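Side-chain contacts in Fe2OG dioxygenase domain-containing protein (Pseudomonas putida, PDB 4J25), which probably hydroxylates peptidyl-proline residues as an iron- and 2-oxoglutarate-dependent prolyl-4-hydroxylase with a double-stranded beta-helix (jellyroll) core: residues P30-V35 against A48-A53; I97-A102 against Q107-M112. One frame throughout, in Å; residues are numbered along the deposited sequence.

Contact 1: residues P30-V35 against A48-A53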
ATOM      1  N   PRO A  30     -13.374   5.893   0.512  1.00 25.18           N
ATOM      2  CA  PRO A  30     -14.059   6.017   1.802  1.00 25.87           C
ATOM      3  C   PRO A  30     -13.349   7.032   2.705  1.00 25.03           C
ATOM      4  O   PRO A  30     -12.250   7.453   2.377  1.00 24.18           O
ATOM      5  CB  PRO A  30     -13.985   4.601   2.381  1.00 26.45           C
ATOM      6  CG  PRO A  30     -12.800   3.992   1.759  1.00 26.63           C
ATOM      7  CD  PRO A  30     -12.672   4.608   0.378  1.00 25.63           C
ATOM      8  N   MET A  31     -13.973   7.437   3.803  1.00 26.05           N
ATOM      9  CA  MET A  31     -13.443   8.523   4.625  1.00 24.82           C
ATOM     10  C   MET A  31     -12.080   8.151   5.227  1.00 23.49           C
ATOM     11  O   MET A  31     -11.891   7.063   5.743  1.00 21.95           O
ATOM     12  CB  MET A  31     -14.449   8.897   5.711  1.00 25.51           C
ATOM     13  N   LEU A  32     -11.125   9.065   5.134  1.00 24.91           N
ATOM     14  CA  LEU A  32      -9.753   8.776   5.541  1.00 26.25           C
ATOM     15  C   LEU A  32      -9.600   8.813   7.065  1.00 26.35           C
ATOM     16  O   LEU A  32      -8.650   8.249   7.619  1.00 26.28           O
ATOM     17  CB  LEU A  32      -8.793   9.764   4.886  1.00 25.55           C
ATOM     18  CG  LEU A  32      -8.864   9.818   3.361  1.00 24.56           C
ATOM     19  CD1 LEU A  32      -7.887  10.835   2.839  1.00 25.95           C
ATOM     20  CD2 LEU A  32      -8.587   8.459   2.741  1.00 25.91           C
ATOM     21  N   ALA A  33     -10.540   9.463   7.740  1.00 27.38           N
ATOM     22  CA  ALA A  33     -10.507   9.553   9.199  1.00 26.89           C
ATOM     23  C   ALA A  33     -10.432   8.176   9.850  1.00 26.67           C
ATOM     24  O   ALA A  33      -9.814   8.022  10.897  1.00 27.01           O
ATOM     25  CB  ALA A  33     -11.714  10.301   9.704  1.00 28.27           C
ATOM     26  N   ALA A  34     -11.066   7.180   9.233  1.00 27.46           N
ATOM     27  CA  ALA A  34     -11.060   5.815   9.758  1.00 25.42           C
ATOM     28  C   ALA A  34      -9.680   5.154   9.644  1.00 23.11           C
ATOM     29  O   ALA A  34      -9.256   4.428  10.542  1.00 21.91           O
ATOM     30  CB  ALA A  34     -12.103   4.983   9.039  1.00 27.33           C
ATOM     31  N   VAL A  35      -8.990   5.393   8.526  1.00 21.80           N
ATOM     32  CA  VAL A  35      -7.624   4.909   8.342  1.00 19.43           C
ATOM     33  C   VAL A  35      -6.706   5.513   9.428  1.00 18.42           C
ATOM     34  O   VAL A  35      -5.906   4.812  10.039  1.00 16.82           O
ATOM     35  CB  VAL A  35      -7.075   5.259   6.932  1.00 18.40           C
ATOM     36  CG1 VAL A  35      -5.652   4.750   6.756  1.00 16.95           C
ATOM     37  CG2 VAL A  35      -7.972   4.669   5.854  1.00 20.95           C
ATOM     38  N   ALA A  48     -11.505  -2.122   2.317  1.00 21.27           N
ATOM     39  CA  ALA A  48     -11.958  -2.761   1.088  1.00 22.06           C
ATOM     40  C   ALA A  48     -12.512  -1.684   0.165  1.00 23.27           C
ATOM     41  O   ALA A  48     -12.994  -0.651   0.629  1.00 21.92           O
ATOM     42  CB  ALA A  48     -13.030  -3.817   1.391  1.00 22.86           C
ATOM     43  N   HIS A  49     -12.449  -1.929  -1.141  1.00 25.34           N
ATOM     44  CA  HIS A  49     -12.997  -0.995  -2.118  1.00 24.07           C
ATOM     45  C   HIS A  49     -12.528   0.442  -1.874  1.00 23.67           C
ATOM     46  O   HIS A  49     -13.329   1.379  -1.852  1.00 23.51           O
ATOM     47  CB  HIS A  49     -14.517  -1.084  -2.090  1.00 26.52           C
ATOM     48  CG  HIS A  49     -15.026  -2.479  -2.272  1.00 30.21           C
ATOM     49  ND1 HIS A  49     -14.664  -3.266  -3.346  1.00 31.93           N
ATOM     50  CD2 HIS A  49     -15.846  -3.239  -1.509  1.00 32.67           C
ATOM     51  CE1 HIS A  49     -15.257  -4.443  -3.248  1.00 33.32           C
ATOM     52  NE2 HIS A  49     -15.979  -4.453  -2.142  1.00 33.97           N
ATOM     53  N   PHE A  50     -11.218   0.605  -1.707  1.00 22.58           N
ATOM     54  CA  PHE A  50     -10.638   1.918  -1.453  1.00 21.92           C
ATOM     55  C   PHE A  50     -10.842   2.863  -2.644  1.00 22.51           C
ATOM     56  O   PHE A  50     -10.959   4.076  -2.481  1.00 22.71           O
ATOM     57  CB  PHE A  50      -9.148   1.796  -1.105  1.00 21.10           C
ATOM     58  CG  PHE A  50      -8.534   3.097  -0.700  1.00 19.98           C
ATOM     59  CD1 PHE A  50      -8.887   3.689   0.494  1.00 19.26           C
ATOM     60  CD2 PHE A  50      -7.642   3.752  -1.544  1.00 20.82           C
ATOM     61  CE1 PHE A  50      -8.345   4.923   0.865  1.00 21.03           C
ATOM     62  CE2 PHE A  50      -7.097   4.968  -1.185  1.00 21.14           C
ATOM     63  CZ  PHE A  50      -7.451   5.556   0.034  1.00 20.50           C
ATOM     64  N   LEU A  51     -10.914   2.293  -3.839  1.00 20.64           N
ATOM     65  CA  LEU A  51     -11.085   3.087  -5.040  1.00 22.26           C
ATOM     66  C   LEU A  51     -12.123   2.424  -5.930  1.00 24.51           C
ATOM     67  O   LEU A  51     -12.332   1.216  -5.848  1.00 26.80           O
ATOM     68  CB  LEU A  51      -9.747   3.230  -5.770  1.00 21.07           C
ATOM     69  CG  LEU A  51      -8.663   4.008  -5.013  1.00 22.13           C
ATOM     70  CD1 LEU A  51      -7.338   3.909  -5.744  1.00 22.05           C
ATOM     71  CD2 LEU A  51      -9.032   5.472  -4.791  1.00 22.07           C
ATOM     72  N   PRO A  52     -12.788   3.212  -6.780  1.00 26.62           N
ATOM     73  CA  PRO A  52     -13.805   2.595  -7.635  1.00 28.00           C
ATOM     74  C   PRO A  52     -13.204   1.530  -8.545  1.00 26.33           C
ATOM     75  O   PRO A  52     -12.056   1.639  -8.956  1.00 24.24           O
ATOM     76  CB  PRO A  52     -14.361   3.776  -8.444  1.00 29.90           C
ATOM     77  CG  PRO A  52     -13.330   4.850  -8.345  1.00 30.28           C
ATOM     78  CD  PRO A  52     -12.615   4.649  -7.049  1.00 28.05           C
ATOM     79  N   ALA A  53     -13.993   0.509  -8.864  1.00 27.10           N
ATOM     80  CA  ALA A  53     -13.496  -0.631  -9.620  1.00 24.93           C
ATOM     81  C   ALA A  53     -12.835  -0.263 -10.954  1.00 26.65           C
ATOM     82  O   ALA A  53     -11.859  -0.897 -11.340  1.00 24.75           O
ATOM     83  CB  ALA A  53     -14.614  -1.636  -9.836  1.00 26.67           C
TER
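Pro-30 and Leu-32 both touch the ring of Phe-50, an apolar meeting with no hydrogen bond between residues 30-35 and 48-53. The two approach different parts of that ring. From Leu-32 a single methyl does the touching: CD2 comes to the ring edge, near the ring plane, and lies 4.0 Å from CE1 of Phe-50, with CZ almost as close. The two side chains cross at about a right angle; CD1 of Leu-32 stays farther off. Pro-30 comes in obliquely at the other end of the same CD1-CE1 flank, its CD 3.9 Å from CD1 of Phe-50. With CG anti to the backbone N of Phe-50 (chi1 -174°), the ring reaches toward the chain that leads into helix 32-42, and its CD1-CE1 flank meets both residues.

A second kind of contact joins proline to backbone. CD of Pro-30 lies 3.4 Å from the carbonyl O of Phe-50, a van der Waals approach of a ring methylene to a peptide oxygen, and the CA atoms of Pro-30 and Phe-50 are 6.3 Å apart.

The contact is plain packing, away from the metal and N-oxalylglycine sites. It joins the entry to helix 32-42 to the loop between strand 44-47 and helix 53-67. Phe-50 also bonds through its backbone to Gly-193 and touches Leu-195 of strand 195-199, while helix 103-123 supplies Gln-114 against Leu-32 and Met-112 against Phe-50.

Contact 2: residues I97-A102 against Q107-M112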
ATOM      1  N   ILE A  97       6.674   6.048  -9.299  1.00 24.28           N
ATOM      2  CA  ILE A  97       5.519   6.675  -9.909  1.00 25.32           C
ATOM      3  C   ILE A  97       5.489   8.146  -9.514  1.00 27.62           C
ATOM      4  O   ILE A  97       5.672   8.488  -8.344  1.00 25.46           O
ATOM      5  CB  ILE A  97       4.233   5.944  -9.473  1.00 24.15           C
ATOM      6  CG1 ILE A  97       4.237   4.519 -10.037  1.00 23.33           C
ATOM      7  CG2 ILE A  97       2.995   6.681  -9.925  1.00 24.10           C
ATOM      8  CD1 ILE A  97       3.278   3.612  -9.334  1.00 24.64           C
ATOM      9  N   ASP A  98       5.287   9.008 -10.505  1.00 29.16           N
ATOM     10  CA  ASP A  98       5.167  10.447 -10.286  1.00 32.62           C
ATOM     11  C   ASP A  98       3.958  10.942 -11.054  1.00 31.83           C
ATOM     12  O   ASP A  98       3.475  10.266 -11.962  1.00 30.78           O
ATOM     13  CB  ASP A  98       6.406  11.188 -10.807  1.00 36.81           C
ATOM     14  CG  ASP A  98       7.442  11.453  -9.728  1.00 40.68           C
ATOM     15  OD1 ASP A  98       7.053  11.761  -8.573  1.00 41.95           O
ATOM     16  OD2 ASP A  98       8.650  11.365 -10.044  1.00 42.00           O
ATOM     17  N   PRO A  99       3.463  12.135 -10.695  1.00 32.50           N
ATOM     18  CA  PRO A  99       2.406  12.747 -11.502  1.00 31.79           C
ATOM     19  C   PRO A  99       2.848  12.867 -12.955  1.00 31.14           C
ATOM     20  O   PRO A  99       4.036  13.035 -13.215  1.00 32.48           O
ATOM     21  CB  PRO A  99       2.219  14.119 -10.851  1.00 32.37           C
ATOM     22  CG  PRO A  99       2.615  13.898  -9.417  1.00 32.90           C
ATOM     23  CD  PRO A  99       3.756  12.911  -9.476  1.00 31.69           C
ATOM     24  N   GLY A 100       1.908  12.725 -13.883  1.00 30.26           N
ATOM     25  CA  GLY A 100       2.171  13.004 -15.281  1.00 30.41           C
ATOM     26  C   GLY A 100       2.567  11.789 -16.088  1.00 31.54           C
ATOM     27  O   GLY A 100       2.866  11.907 -17.266  1.00 33.74           O
ATOM     28  N   GLN A 101       2.564  10.614 -15.471  1.00 31.14           N
ATOM     29  CA  GLN A 101       2.949   9.396 -16.182  1.00 30.15           C
ATOM     30  C   GLN A 101       1.733   8.686 -16.760  1.00 28.99           C
ATOM     31  O   GLN A 101       1.793   8.173 -17.868  1.00 30.13           O
ATOM     32  CB  GLN A 101       3.721   8.446 -15.269  1.00 29.35           C
ATOM     33  CG  GLN A 101       5.047   9.010 -14.786  1.00 30.92           C
ATOM     34  CD  GLN A 101       5.719   8.134 -13.734  1.00 31.72           C
ATOM     35  OE1 GLN A 101       5.233   7.059 -13.397  1.00 28.94           O
ATOM     36  NE2 GLN A 101       6.840   8.610 -13.205  1.00 33.68           N
ATOM     37  N   ALA A 102       0.638   8.657 -16.012  1.00 27.04           N
ATOM     38  CA  ALA A 102      -0.590   8.013 -16.472  1.00 25.22           C
ATOM     39  C   ALA A 102      -1.737   8.515 -15.630  1.00 24.71           C
ATOM     40  O   ALA A 102      -1.553   8.830 -14.455  1.00 24.73           O
ATOM     41  CB  ALA A 102      -0.478   6.499 -16.351  1.00 23.96           C
ATOM     42  N   GLN A 107      -4.489   9.813 -10.248  1.00 19.89           N
ATOM     43  CA  GLN A 107      -5.620   9.743  -9.344  1.00 19.85           C
ATOM     44  C   GLN A 107      -5.237   9.000  -8.046  1.00 18.79           C
ATOM     45  O   GLN A 107      -5.674   9.366  -6.962  1.00 16.85           O
ATOM     46  CB  GLN A 107      -6.779   9.052 -10.033  1.00 21.00           C
ATOM     47  CG  GLN A 107      -7.365   9.858 -11.188  1.00 23.15           C
ATOM     48  CD  GLN A 107      -8.676   9.279 -11.683  1.00 24.81           C
ATOM     49  OE1 GLN A 107      -9.469   8.753 -10.904  1.00 24.37           O
ATOM     50  NE2 GLN A 107      -8.910   9.373 -12.984  1.00 26.91           N
ATOM     51  N   TYR A 108      -4.420   7.962  -8.166  1.00 19.76           N
ATOM     52  CA  TYR A 108      -3.952   7.258  -6.975  1.00 19.39           C
ATOM     53  C   TYR A 108      -3.133   8.191  -6.096  1.00 18.31           C
ATOM     54  O   TYR A 108      -3.327   8.230  -4.886  1.00 17.01           O
ATOM     55  CB  TYR A 108      -3.127   6.026  -7.336  1.00 18.46           C
ATOM     56  CG  TYR A 108      -2.752   5.217  -6.114  1.00 17.55           C
ATOM     57  CD1 TYR A 108      -3.735   4.694  -5.292  1.00 17.60           C
ATOM     58  CD2 TYR A 108      -1.416   4.988  -5.776  1.00 17.11           C
ATOM     59  CE1 TYR A 108      -3.410   3.955  -4.165  1.00 17.17           C
ATOM     60  CE2 TYR A 108      -1.084   4.240  -4.654  1.00 17.58           C
ATOM     61  CZ  TYR A 108      -2.092   3.734  -3.855  1.00 16.56           C
ATOM     62  OH  TYR A 108      -1.783   2.993  -2.742  1.00 18.29           O
ATOM     63  N   LEU A 109      -2.219   8.941  -6.707  1.00 19.33           N
ATOM     64  CA  LEU A 109      -1.373   9.872  -5.960  1.00 21.97           C
ATOM     65  C   LEU A 109      -2.191  10.973  -5.301  1.00 20.98           C
ATOM     66  O   LEU A 109      -1.877  11.392  -4.193  1.00 20.45           O
ATOM     67  CB  LEU A 109      -0.292  10.494  -6.842  1.00 23.53           C
ATOM     68  CG  LEU A 109       0.682   9.501  -7.474  1.00 26.09           C
ATOM     69  CD1 LEU A 109       1.651  10.262  -8.390  1.00 28.27           C
ATOM     70  CD2 LEU A 109       1.433   8.672  -6.419  1.00 25.00           C
ATOM     71  N   ALA A 110      -3.241  11.438  -5.969  1.00 18.39           N
ATOM     72  CA  ALA A 110      -4.068  12.490  -5.397  1.00 18.42           C
ATOM     73  C   ALA A 110      -4.751  11.983  -4.133  1.00 20.35           C
ATOM     74  O   ALA A 110      -4.794  12.689  -3.126  1.00 20.67           O
ATOM     75  CB  ALA A 110      -5.079  13.015  -6.416  1.00 21.81           C
ATOM     76  N   ALA A 111      -5.231  10.740  -4.154  1.00 18.41           N
ATOM     77  CA  ALA A 111      -5.881  10.167  -2.974  1.00 15.77           C
ATOM     78  C   ALA A 111      -4.876   9.942  -1.838  1.00 16.15           C
ATOM     79  O   ALA A 111      -5.187  10.178  -0.659  1.00 15.11           O
ATOM     80  CB  ALA A 111      -6.573   8.854  -3.326  1.00 14.96           C
ATOM     81  N   MET A 112      -3.688   9.464  -2.185  1.00 14.50           N
ATOM     82  CA  MET A 112      -2.679   9.197  -1.181  1.00 17.70           C
ATOM     83  C   MET A 112      -2.137  10.512  -0.624  1.00 17.73           C
ATOM     84  O   MET A 112      -1.718  10.563   0.527  1.00 14.53           O
ATOM     85  CB  MET A 112      -1.557   8.338  -1.757  1.00 17.27           C
ATOM     86  CG  MET A 112      -2.016   6.937  -2.151  1.00 17.08           C
ATOM     87  SD  MET A 112      -2.614   6.004  -0.722  1.00 25.66           S
ATOM     88  CE  MET A 112      -4.338   6.155  -0.789  1.00 20.21           C
TER
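Leu-109 lays its CD1 methyl over the peptide link between Asp-98 and Pro-99, and nearly the whole contact is made by that one carbon. CD1 of Leu-109 is 3.5 Å from the backbone N of Pro-99. The same Leu-109 CD1 is 3.6 Å from the carbonyl C of Asp-98. The pyrrolidine ring extends the same seat: CD of Pro-99 stands 3.6 Å from Leu-109 CD1, with CG a little farther off, and the two side chains cross at about a right angle. A proline nitrogen carries no hydrogen, so this stretch of backbone can be covered by a methyl group without burying an N-H.

The third partner is Ile-97. Its branch methyl CG2, anti to the backbone N, is the part turned to the helix and reaches Leu-109 CD1 at 4.1 Å. The longer CG1-CD1 arm takes no part in this meeting. On the leucine side, CG lies anti to the carbonyl carbon (chi1 -60°) and the chain then runs on extended (chi2 177°), which sends CD1 outward from the helix to the loop. No hydrogen bond links residues 97-102 with 107-112.

The loop contains a type II beta turn from Asp-98 to Gln-101, with Gly-100 at positive phi (94°). Asp-106 accepts a hydrogen bond from Gly-100 N, and OE1 of Gln-101 bonds to Arg-66 of helix 53-67. Ala-102 takes the N-cap position of helix 103-123, and the contact sets the lead-in loop against the first turns of that same helix. Beyond it lies strand 129-137, whose Cys-132 touches both Ile-97 and Leu-109, while Ile-97 also reaches Leu-217 of strand 214-222.

From the N terminus, contact 1 comes first: it closes the loop through helix 32-42 and strand 44-47, bringing the approach to that helix against the chain that leads on to helix 53-67. After helix 53-67 and an unmodelled stretch, contact 2 closes a much shorter loop at the start of helix 103-123. The two follow in series, neither nesting nor crossing, with centres about 16 Å apart. Helix 103-123 joins them, Tyr-108 packing on Leu-51. Contact 1 ties the entry of helix 32-42 to the loop before helix 53-67, and contact 2 sets the lead-in loop on helix 103-123, which lies beside strands of the five-stranded jellyroll sheet.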